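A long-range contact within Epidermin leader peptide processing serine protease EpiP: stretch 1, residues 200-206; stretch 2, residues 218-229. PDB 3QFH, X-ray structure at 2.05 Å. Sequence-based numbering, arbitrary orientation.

Stretch 1 200-206: FTMYRVF
Stretch 2, residues 218-229: KAIVQAANDGNQ

A β-strand packs nearly antiparallel against a helix, and the contact centres on one tyrosine that lies along the helix and hydrogen-bonds just beyond its end. Strand 200-204 (phi -83° to -125°, psi 107° to 153°) and helix 218-225 (phi near -65°, psi -31° to -45°) run at 155° between their N-to-C directions, with axes 9.1 Å apart at closest approach. Tyr203 CA is 6.1 Å from Ala219 CA, and Thr201 CA is 7.9 Å from Asn228 CA. In the strand, Thr201 and Tyr203 point toward the helical stretch and Phe200 and Arg204 away; Val205, just past the strand (phi -124°, psi 11°), also points toward it. The two stretches bury 293 Å² in all.

Tyr203 (chi1 -67°, m; chi2 -89°) supplies most of the strand's share. It lies against Ala219 and Ala223, whose side chains are single methyl groups. Tyr203 CB is 4.0 Å from Ala219 CB. Ala223 CB sits over a face of the Tyr203 ring, 4.2 Å from its centroid, in a CH-pi contact. Gln222 CG (chi1 t, chi2 p) approaches Tyr203 CE1 obliquely at 3.5 Å. Val205 (m) extends the apolar patch, with Val205 CG1 3.6 Å from Ala219 CB.

The polar end of the ring is held at its edge. Tyr203 OH donates to Asp226 OD2 at a short 2.5 Å and accepts a weak bond from Asn228 ND2 at 2.9 Å. Asp226 (chi1 m) also accepts a hydrogen bond at OD1 from Gln222 NE2, 2.9 Å.

The helix ends in a Schellman motif. Gly227 has phi 83° and psi 17°, a conformation that calls for glycine. Gly227 N bonds to Ala224 O at 3.3 Å, and Asn228 N to Ala223 O at 3.2 Å. Asn228 (chi1 -63°, m; chi2 -75°) also donates from ND2 to Ala223 O at 3.0 Å. Asn228 OD1 accepts from Thr201 OG1 (chi1 m) at 3.2 Å.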

# COMPACT_ATOMS: atom_id res chain seq x y z
N PHE A 200 12.13 3.88 7.87
CA PHE A 200 11.26 3.27 6.90
C PHE A 200 12.12 2.44 5.98
O PHE A 200 13.33 2.69 5.80
CB PHE A 200 10.41 4.29 6.14
CG PHE A 200 11.16 5.09 5.11
CD1 PHE A 200 11.15 4.70 3.78
CD2 PHE A 200 11.87 6.23 5.47
CE1 PHE A 200 11.82 5.43 2.83
CE2 PHE A 200 12.54 6.97 4.51
CZ PHE A 200 12.53 6.56 3.20
N THR A 201 11.50 1.41 5.43
CA THR A 201 12.16 0.50 4.53
C THR A 201 11.33 0.49 3.28
O THR A 201 10.13 0.26 3.34
CB THR A 201 12.20 -0.92 5.12
OG1 THR A 201 12.76 -0.89 6.43
CG2 THR A 201 13.03 -1.82 4.26
N MET A 202 11.96 0.74 2.15
CA MET A 202 11.24 0.77 0.89
C MET A 202 11.38 -0.58 0.21
O MET A 202 12.46 -1.16 0.22
CB MET A 202 11.77 1.90 -0.00
CG MET A 202 11.27 1.91 -1.46
SD MET A 202 9.49 2.10 -1.66
CE MET A 202 9.16 3.67 -0.84
N TYR A 203 10.28 -1.08 -0.34
CA TYR A 203 10.30 -2.30 -1.13
C TYR A 203 9.81 -1.92 -2.50
O TYR A 203 8.62 -1.64 -2.69
CB TYR A 203 9.48 -3.41 -0.49
CG TYR A 203 10.11 -3.87 0.81
CD1 TYR A 203 11.04 -4.90 0.82
CD2 TYR A 203 9.81 -3.25 2.02
CE1 TYR A 203 11.63 -5.32 2.00
CE2 TYR A 203 10.40 -3.65 3.20
CZ TYR A 203 11.32 -4.69 3.18
OH TYR A 203 11.90 -5.13 4.33
N ARG A 204 10.73 -1.88 -3.45
CA ARG A 204 10.40 -1.44 -4.81
C ARG A 204 9.79 -2.55 -5.65
O ARG A 204 10.38 -3.60 -5.84
CB ARG A 204 11.62 -0.84 -5.51
CG ARG A 204 11.28 -0.27 -6.89
CD ARG A 204 12.41 0.58 -7.46
NE ARG A 204 13.56 -0.20 -7.89
CZ ARG A 204 13.77 -0.65 -9.13
NH1 ARG A 204 12.88 -0.43 -10.09
NH2 ARG A 204 14.86 -1.33 -9.41
N VAL A 205 8.60 -2.26 -6.16
CA VAL A 205 7.82 -3.16 -6.99
C VAL A 205 7.45 -2.53 -8.34
O VAL A 205 6.63 -3.07 -9.06
CB VAL A 205 6.57 -3.66 -6.23
CG1 VAL A 205 7.03 -4.39 -4.95
CG2 VAL A 205 5.60 -2.50 -5.88
N PHE A 206 8.04 -1.39 -8.67
CA PHE A 206 7.84 -0.76 -9.97
C PHE A 206 9.16 -0.40 -10.59
O PHE A 206 10.07 0.09 -9.90
CB PHE A 206 7.06 0.54 -9.89
CG PHE A 206 5.59 0.38 -9.64
CD1 PHE A 206 4.70 0.30 -10.70
CD2 PHE A 206 5.09 0.40 -8.34
CE1 PHE A 206 3.33 0.19 -10.48
CE2 PHE A 206 3.72 0.29 -8.11
CZ PHE A 206 2.84 0.19 -9.18
N LYS A 218 5.35 -10.82 -2.96
CA LYS A 218 6.68 -11.16 -2.47
C LYS A 218 7.24 -10.03 -1.59
O LYS A 218 7.93 -10.29 -0.62
CB LYS A 218 7.61 -11.48 -3.62
CG LYS A 218 8.91 -12.12 -3.19
CD LYS A 218 9.77 -12.48 -4.39
CE LYS A 218 11.03 -13.21 -3.97
NZ LYS A 218 11.82 -13.59 -5.16
N ALA A 219 6.92 -8.79 -1.93
CA ALA A 219 7.35 -7.64 -1.14
C ALA A 219 6.73 -7.67 0.26
O ALA A 219 7.39 -7.32 1.25
CB ALA A 219 7.05 -6.29 -1.88
N ILE A 220 5.47 -8.09 0.35
CA ILE A 220 4.80 -8.19 1.64
C ILE A 220 5.48 -9.26 2.49
O ILE A 220 5.75 -9.04 3.67
CB ILE A 220 3.32 -8.52 1.48
CG1 ILE A 220 2.61 -7.35 0.79
CG2 ILE A 220 2.67 -8.81 2.85
CD1 ILE A 220 1.19 -7.61 0.51
N VAL A 221 5.77 -10.40 1.89
CA VAL A 221 6.49 -11.47 2.59
C VAL A 221 7.89 -11.01 3.02
O VAL A 221 8.35 -11.29 4.14
CB VAL A 221 6.58 -12.74 1.70
CG1 VAL A 221 7.54 -13.75 2.29
CG2 VAL A 221 5.18 -13.37 1.51
N GLN A 222 8.58 -10.30 2.13
CA GLN A 222 9.92 -9.83 2.45
C GLN A 222 9.91 -8.85 3.63
O GLN A 222 10.73 -8.95 4.55
CB GLN A 222 10.56 -9.15 1.23
CG GLN A 222 11.99 -8.76 1.46
CD GLN A 222 12.87 -9.96 1.69
OE1 GLN A 222 12.92 -10.86 0.85
NE2 GLN A 222 13.55 -10.00 2.83
N ALA A 223 8.96 -7.92 3.59
CA ALA A 223 8.80 -6.89 4.63
C ALA A 223 8.53 -7.55 5.99
O ALA A 223 9.11 -7.15 7.00
CB ALA A 223 7.67 -5.93 4.28
N ALA A 224 7.64 -8.54 5.98
CA ALA A 224 7.30 -9.27 7.19
C ALA A 224 8.50 -10.07 7.68
O ALA A 224 8.74 -10.15 8.89
CB ALA A 224 6.10 -10.18 6.94
N ASN A 225 9.27 -10.66 6.77
CA ASN A 225 10.47 -11.41 7.18
C ASN A 225 11.55 -10.49 7.73
O ASN A 225 12.35 -10.91 8.57
CB ASN A 225 11.05 -12.26 6.04
CG ASN A 225 10.22 -13.51 5.76
OD1 ASN A 225 9.39 -13.92 6.58
ND2 ASN A 225 10.45 -14.12 4.60
N ASP A 226 11.61 -9.27 7.22
CA ASP A 226 12.59 -8.28 7.67
C ASP A 226 12.22 -7.62 9.02
O ASP A 226 12.95 -6.78 9.51
CB ASP A 226 12.80 -7.19 6.60
CG ASP A 226 13.59 -7.68 5.37
OD1 ASP A 226 14.13 -8.81 5.40
OD2 ASP A 226 13.68 -6.91 4.38
N GLY A 227 11.08 -7.99 9.60
CA GLY A 227 10.68 -7.47 10.90
C GLY A 227 10.00 -6.12 10.92
O GLY A 227 9.93 -5.48 11.97
N ASN A 228 9.50 -5.68 9.77
CA ASN A 228 8.74 -4.43 9.68
C ASN A 228 7.35 -4.72 10.20
O ASN A 228 6.59 -5.43 9.55
CB ASN A 228 8.62 -3.97 8.24
CG ASN A 228 9.93 -3.64 7.63
OD1 ASN A 228 10.52 -2.61 7.93
ND2 ASN A 228 10.40 -4.50 6.73
N GLN A 229 7.00 -4.17 11.34
CA GLN A 229 5.69 -4.45 11.90
C GLN A 229 4.54 -3.69 11.28
O GLN A 229 3.39 -4.04 11.51
CB GLN A 229 5.68 -4.28 13.43
CG GLN A 229 6.33 -5.46 14.16
CD GLN A 229 5.94 -5.50 15.62
OE1 GLN A 229 6.31 -4.62 16.39
NE2 GLN A 229 5.17 -6.51 15.99